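Side-chain contacts in DNA repair and telomere maintenance protein nbs1 (Schizosaccharomyces pombe, PDB 3HUF), which serves as a component of the MRN complex in DNA double-strand break repair and recognises phosphorylated partners such as Ctp1 through its N-terminal FHA and BRCT domains: residues 70-73 against 74-77; 176-179 against 180-184. All coordinates share one frame; numbering follows the deposited sequence.

Contact 1: 70-73 against 74-77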
loop_
_atom_site.group_PDB
_atom_site.type_symbol
_atom_site.label_atom_id
_atom_site.label_comp_id
_atom_site.label_asym_id
_atom_site.label_seq_id
_atom_site.Cartn_x
_atom_site.Cartn_y
_atom_site.Cartn_z
ATOM N N VAL A 70 20.759 -8.279 10.221
ATOM C CA VAL A 70 21.605 -9.384 9.762
ATOM C C VAL A 70 22.671 -9.625 10.825
ATOM O O VAL A 70 23.382 -8.707 11.181
ATOM C CB VAL A 70 22.292 -9.048 8.406
ATOM C CG1 VAL A 70 23.372 -10.082 8.057
ATOM C CG2 VAL A 70 21.250 -8.940 7.271
ATOM N N LYS A 71 22.758 -10.856 11.330
ATOM C CA LYS A 71 23.877 -11.288 12.139
ATOM C C LYS A 71 24.720 -12.336 11.424
ATOM O O LYS A 71 24.194 -13.256 10.806
ATOM C CB LYS A 71 23.398 -11.879 13.461
ATOM C CG LYS A 71 22.851 -10.864 14.439
ATOM C CD LYS A 71 23.422 -11.156 15.823
ATOM C CE LYS A 71 24.956 -11.268 15.763
ATOM N NZ LYS A 71 25.599 -11.672 17.064
ATOM N N ASP A 72 26.037 -12.195 11.522
ATOM C CA ASP A 72 26.933 -13.208 11.015
ATOM C C ASP A 72 27.066 -14.248 12.120
ATOM O O ASP A 72 27.271 -13.889 13.280
ATOM C CB ASP A 72 28.295 -12.608 10.665
ATOM C CG ASP A 72 29.284 -13.663 10.229
ATOM O OD1 ASP A 72 29.247 -14.088 9.049
ATOM O OD2 ASP A 72 30.066 -14.107 11.090
ATOM N N LEU A 73 26.945 -15.529 11.775
ATOM C CA LEU A 73 27.000 -16.585 12.797
ATOM C C LEU A 73 28.413 -17.167 12.939
ATOM O O LEU A 73 28.645 -18.360 12.695
ATOM C CB LEU A 73 25.948 -17.686 12.530
ATOM C CG LEU A 73 24.476 -17.265 12.350
ATOM C CD1 LEU A 73 23.626 -18.446 11.921
ATOM C CD2 LEU A 73 23.895 -16.621 13.613
ATOM N N ASP A 74 29.340 -16.298 13.345
ATOM C CA ASP A 74 30.735 -16.638 13.564
ATOM C C ASP A 74 31.310 -17.511 12.421
ATOM O O ASP A 74 31.851 -18.597 12.654
ATOM C CB ASP A 74 30.901 -17.284 14.957
ATOM C CG ASP A 74 30.383 -16.373 16.121
ATOM O OD1 ASP A 74 30.039 -16.922 17.192
ATOM O OD2 ASP A 74 30.313 -15.123 15.980
ATOM N N THR A 75 31.179 -17.025 11.185
ATOM C CA THR A 75 31.473 -17.828 9.990
ATOM C C THR A 75 32.934 -17.777 9.562
ATOM O O THR A 75 33.691 -16.895 9.982
ATOM C CB THR A 75 30.603 -17.428 8.765
ATOM O OG1 THR A 75 30.988 -16.128 8.304
ATOM C CG2 THR A 75 29.129 -17.432 9.114
ATOM N N LYS A 76 33.315 -18.737 8.719
ATOM C CA LYS A 76 34.650 -18.768 8.120
ATOM C C LYS A 76 34.974 -17.494 7.331
ATOM O O LYS A 76 36.001 -16.860 7.576
ATOM C CB LYS A 76 34.810 -20.000 7.216
ATOM C CG LYS A 76 36.255 -20.308 6.822
ATOM C CD LYS A 76 36.374 -21.692 6.214
ATOM C CE LYS A 76 37.807 -22.164 6.184
ATOM N NZ LYS A 76 37.900 -23.610 5.798
ATOM N N PHE A 77 34.094 -17.113 6.406
ATOM C CA PHE A 77 34.404 -16.015 5.481
ATOM C C PHE A 77 33.638 -14.694 5.651
ATOM O O PHE A 77 33.865 -13.764 4.889
ATOM C CB PHE A 77 34.332 -16.508 4.029
ATOM C CG PHE A 77 35.333 -17.580 3.709
ATOM C CD1 PHE A 77 34.917 -18.845 3.329
ATOM C CD2 PHE A 77 36.702 -17.329 3.817
ATOM C CE1 PHE A 77 35.846 -19.846 3.041
ATOM C CE2 PHE A 77 37.640 -18.319 3.530
ATOM C CZ PHE A 77 37.214 -19.590 3.142
HETATM O O HOH W 1 28.830 -12.212 15.659
#
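Asp-72 grips Thr-75 with both carboxylate oxygens, closing the turn that leaves the end of strand 68-72. The hydroxyl OG1 of Thr-75 donates to OD1 of Asp-72 at 2.8 Å, using the syn lone pair of that oxygen. The backbone N of Thr-75 reaches OD2 of Asp-72 at 3.1 Å in a nearly straight bond (N-H...O 172°), again on the syn side but 24° out of the carboxylate plane. Having CG anti to the backbone N (chi1 176°) turns the carboxylate of Asp-72 to face N and OG1 of Thr-75, and the two bonds together should hold it against rotation. This is the close part: CG2 of Thr-75 also comes within 3.3 Å of OD1 of Asp-72.

The side of Asp-74 is looser. Leu-73 centres an inverse gamma turn, closed by a weak bond of 3.2 Å from Asp-74 N to Asp-72 O. The carboxylate of Asp-74 is exposed, and a water lies 3.3 Å from both its OD2 and Asp-72 O.

Further along, Lys-76 NZ hydrogen-bonds to the backbone of the bound peptide and Phe-77 packs on it. The turn joins strand 68-72 to strand 79-81 within the FHA domain. Asp-72 OD1 is also hydrogen-bonded to Thr-79 OG1, and Gly-78 N to Thr-75 OG1, while Leu-73 packs on Arg-49 of strand 48-52.

Contact 2: 176-179 against 180-184; sequences IDDS and YLQYL
Tyr-180 carries CG anti to its own N (chi1 179°), which sends the ring out along the flank of the helix, and CD1 of Ile-176 reaches forward to within 3.6 Å of CD2 of Tyr-180. The two side chains cross at a slant. Asp-177, by contrast, holds CG between its N and carbonyl carbon (chi1 63°), a bend that brings OD2 over the first turn of helix 178-184.

There Asp-177 is the N-cap. Its OD2 takes a 2.7 Å bond from Ser-179 OG, met on the syn side. A weak capping bond of 3.2 Å runs from Ser-179 N to the same Asp-177 OD2. An alanine in place of Asp-177 would probably leave the Ser-179 N-H and hydroxyl without this acceptor and the hydroxyl freer to turn. Asp-177 O is used too, accepting from Leu-181 N at 3.3 Å. One turn along the exposed side, Asp-178 OD2 lies 2.8 Å from Gln-182 NE2, the carboxylate and amide planes being 82° apart.

The buried side faces helices 123-134 and 198-209: Leu-181 packs on Trp-129 and Leu-133, and Tyr-180 on Ala-201, its OH hydrogen-bonded to Leu-197 O. Polar groups thus cap and flank the helix start while apolar ones anchor it in the first BRCT domain, and the negative charge of Asp-177 is likely to be favoured by the helix N-terminus beside it.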
loop_
_atom_site.group_PDB
_atom_site.type_symbol
_atom_site.label_atom_id
_atom_site.label_comp_id
_atom_site.label_asym_id
_atom_site.label_seq_id
_atom_site.Cartn_x
_atom_site.Cartn_y
_atom_site.Cartn_z
ATOM N N ILE A 176 -9.814 -2.851 -2.029
ATOM C CA ILE A 176 -10.014 -4.257 -1.755
ATOM C C ILE A 176 -11.134 -4.405 -0.745
ATOM O O ILE A 176 -11.685 -3.405 -0.265
ATOM C CB ILE A 176 -8.710 -4.908 -1.225
ATOM C CG1 ILE A 176 -8.161 -4.111 -0.036
ATOM C CG2 ILE A 176 -7.685 -5.021 -2.353
ATOM C CD1 ILE A 176 -6.903 -4.698 0.574
ATOM N N ASP A 177 -11.451 -5.646 -0.412
ATOM C CA ASP A 177 -12.381 -5.894 0.660
ATOM C C ASP A 177 -11.982 -7.094 1.494
ATOM O O ASP A 177 -10.905 -7.659 1.320
ATOM C CB ASP A 177 -13.831 -5.999 0.147
ATOM C CG ASP A 177 -14.065 -7.174 -0.800
ATOM O OD1 ASP A 177 -15.145 -7.188 -1.406
ATOM O OD2 ASP A 177 -13.225 -8.094 -0.948
ATOM N N ASP A 178 -12.885 -7.428 2.413
ATOM C CA ASP A 178 -12.854 -8.581 3.304
ATOM C C ASP A 178 -12.355 -9.878 2.665
ATOM O O ASP A 178 -11.557 -10.599 3.259
ATOM C CB ASP A 178 -14.306 -8.798 3.765
ATOM C CG ASP A 178 -14.400 -9.481 5.086
ATOM O OD1 ASP A 178 -14.347 -8.761 6.108
ATOM O OD2 ASP A 178 -14.562 -10.729 5.099
ATOM N N SER A 179 -12.847 -10.192 1.466
ATOM C CA SER A 179 -12.488 -11.443 0.780
ATOM C C SER A 179 -10.981 -11.531 0.476
ATOM O O SER A 179 -10.388 -12.603 0.575
ATOM C CB SER A 179 -13.330 -11.643 -0.497
ATOM O OG SER A 179 -12.952 -10.722 -1.516
ATOM N N TYR A 180 -10.362 -10.412 0.119
ATOM C CA TYR A 180 -8.921 -10.386 -0.062
ATOM C C TYR A 180 -8.182 -10.523 1.278
ATOM O O TYR A 180 -7.143 -11.194 1.364
ATOM C CB TYR A 180 -8.468 -9.126 -0.799
ATOM C CG TYR A 180 -6.964 -9.042 -0.977
ATOM C CD1 TYR A 180 -6.301 -9.831 -1.926
ATOM C CD2 TYR A 180 -6.206 -8.198 -0.181
ATOM C CE1 TYR A 180 -4.912 -9.752 -2.077
ATOM C CE2 TYR A 180 -4.827 -8.108 -0.319
ATOM C CZ TYR A 180 -4.184 -8.885 -1.275
ATOM O OH TYR A 180 -2.813 -8.779 -1.383
ATOM N N LEU A 181 -8.716 -9.903 2.326
ATOM C CA LEU A 181 -8.125 -10.033 3.653
ATOM C C LEU A 181 -8.148 -11.490 4.108
ATOM O O LEU A 181 -7.168 -11.983 4.661
ATOM C CB LEU A 181 -8.838 -9.132 4.662
ATOM C CG LEU A 181 -8.774 -7.629 4.383
ATOM C CD1 LEU A 181 -9.617 -6.858 5.385
ATOM C CD2 LEU A 181 -7.328 -7.100 4.381
ATOM N N GLN A 182 -9.252 -12.183 3.849
ATOM C CA GLN A 182 -9.364 -13.606 4.158
ATOM C C GLN A 182 -8.258 -14.420 3.462
ATOM O O GLN A 182 -7.658 -15.306 4.068
ATOM C CB GLN A 182 -10.767 -14.127 3.801
ATOM C CG GLN A 182 -11.853 -13.586 4.734
ATOM C CD GLN A 182 -13.252 -14.002 4.318
ATOM O OE1 GLN A 182 -13.423 -14.794 3.386
ATOM N NE2 GLN A 182 -14.267 -13.476 5.012
ATOM N N TYR A 183 -7.996 -14.088 2.198
ATOM C CA TYR A 183 -6.857 -14.617 1.467
ATOM C C TYR A 183 -5.536 -14.342 2.188
ATOM O O TYR A 183 -4.772 -15.270 2.424
ATOM C CB TYR A 183 -6.837 -14.065 0.042
ATOM C CG TYR A 183 -5.571 -14.330 -0.744
ATOM C CD1 TYR A 183 -5.173 -15.626 -1.051
ATOM C CD2 TYR A 183 -4.784 -13.276 -1.215
ATOM C CE1 TYR A 183 -4.003 -15.868 -1.784
ATOM C CE2 TYR A 183 -3.620 -13.509 -1.949
ATOM C CZ TYR A 183 -3.243 -14.803 -2.233
ATOM O OH TYR A 183 -2.093 -15.050 -2.962
ATOM N N LEU A 184 -5.259 -13.094 2.560
ATOM C CA LEU A 184 -4.024 -12.802 3.319
ATOM C C LEU A 184 -3.862 -13.589 4.628
ATOM O O LEU A 184 -2.742 -13.898 5.041
ATOM C CB LEU A 184 -3.884 -11.313 3.602
ATOM C CG LEU A 184 -3.672 -10.390 2.405
ATOM C CD1 LEU A 184 -3.464 -8.966 2.878
ATOM C CD2 LEU A 184 -2.492 -10.857 1.552
#

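How the contacts relate
The two contacts belong to different domains and share no strand or helix: contact 1 lies in the FHA domain, contact 2 in the first BRCT domain, their centres about 40 Å apart. Each spans the end of a strand, and in each an aspartate carboxylate accepts from a nearby backbone N-H and a hydroxyl. In 70-77 this pairing lies in a surface loop whose far end meets the bound peptide, and polar bonding does nearly all the work. In 176-184 it caps a helix, and the contact is partly buried, so packing of aliphatic and aromatic side chains is added. Contact 1 is a surface turn held by polar bonds, whereas contact 2 seats a helix against its neighbours.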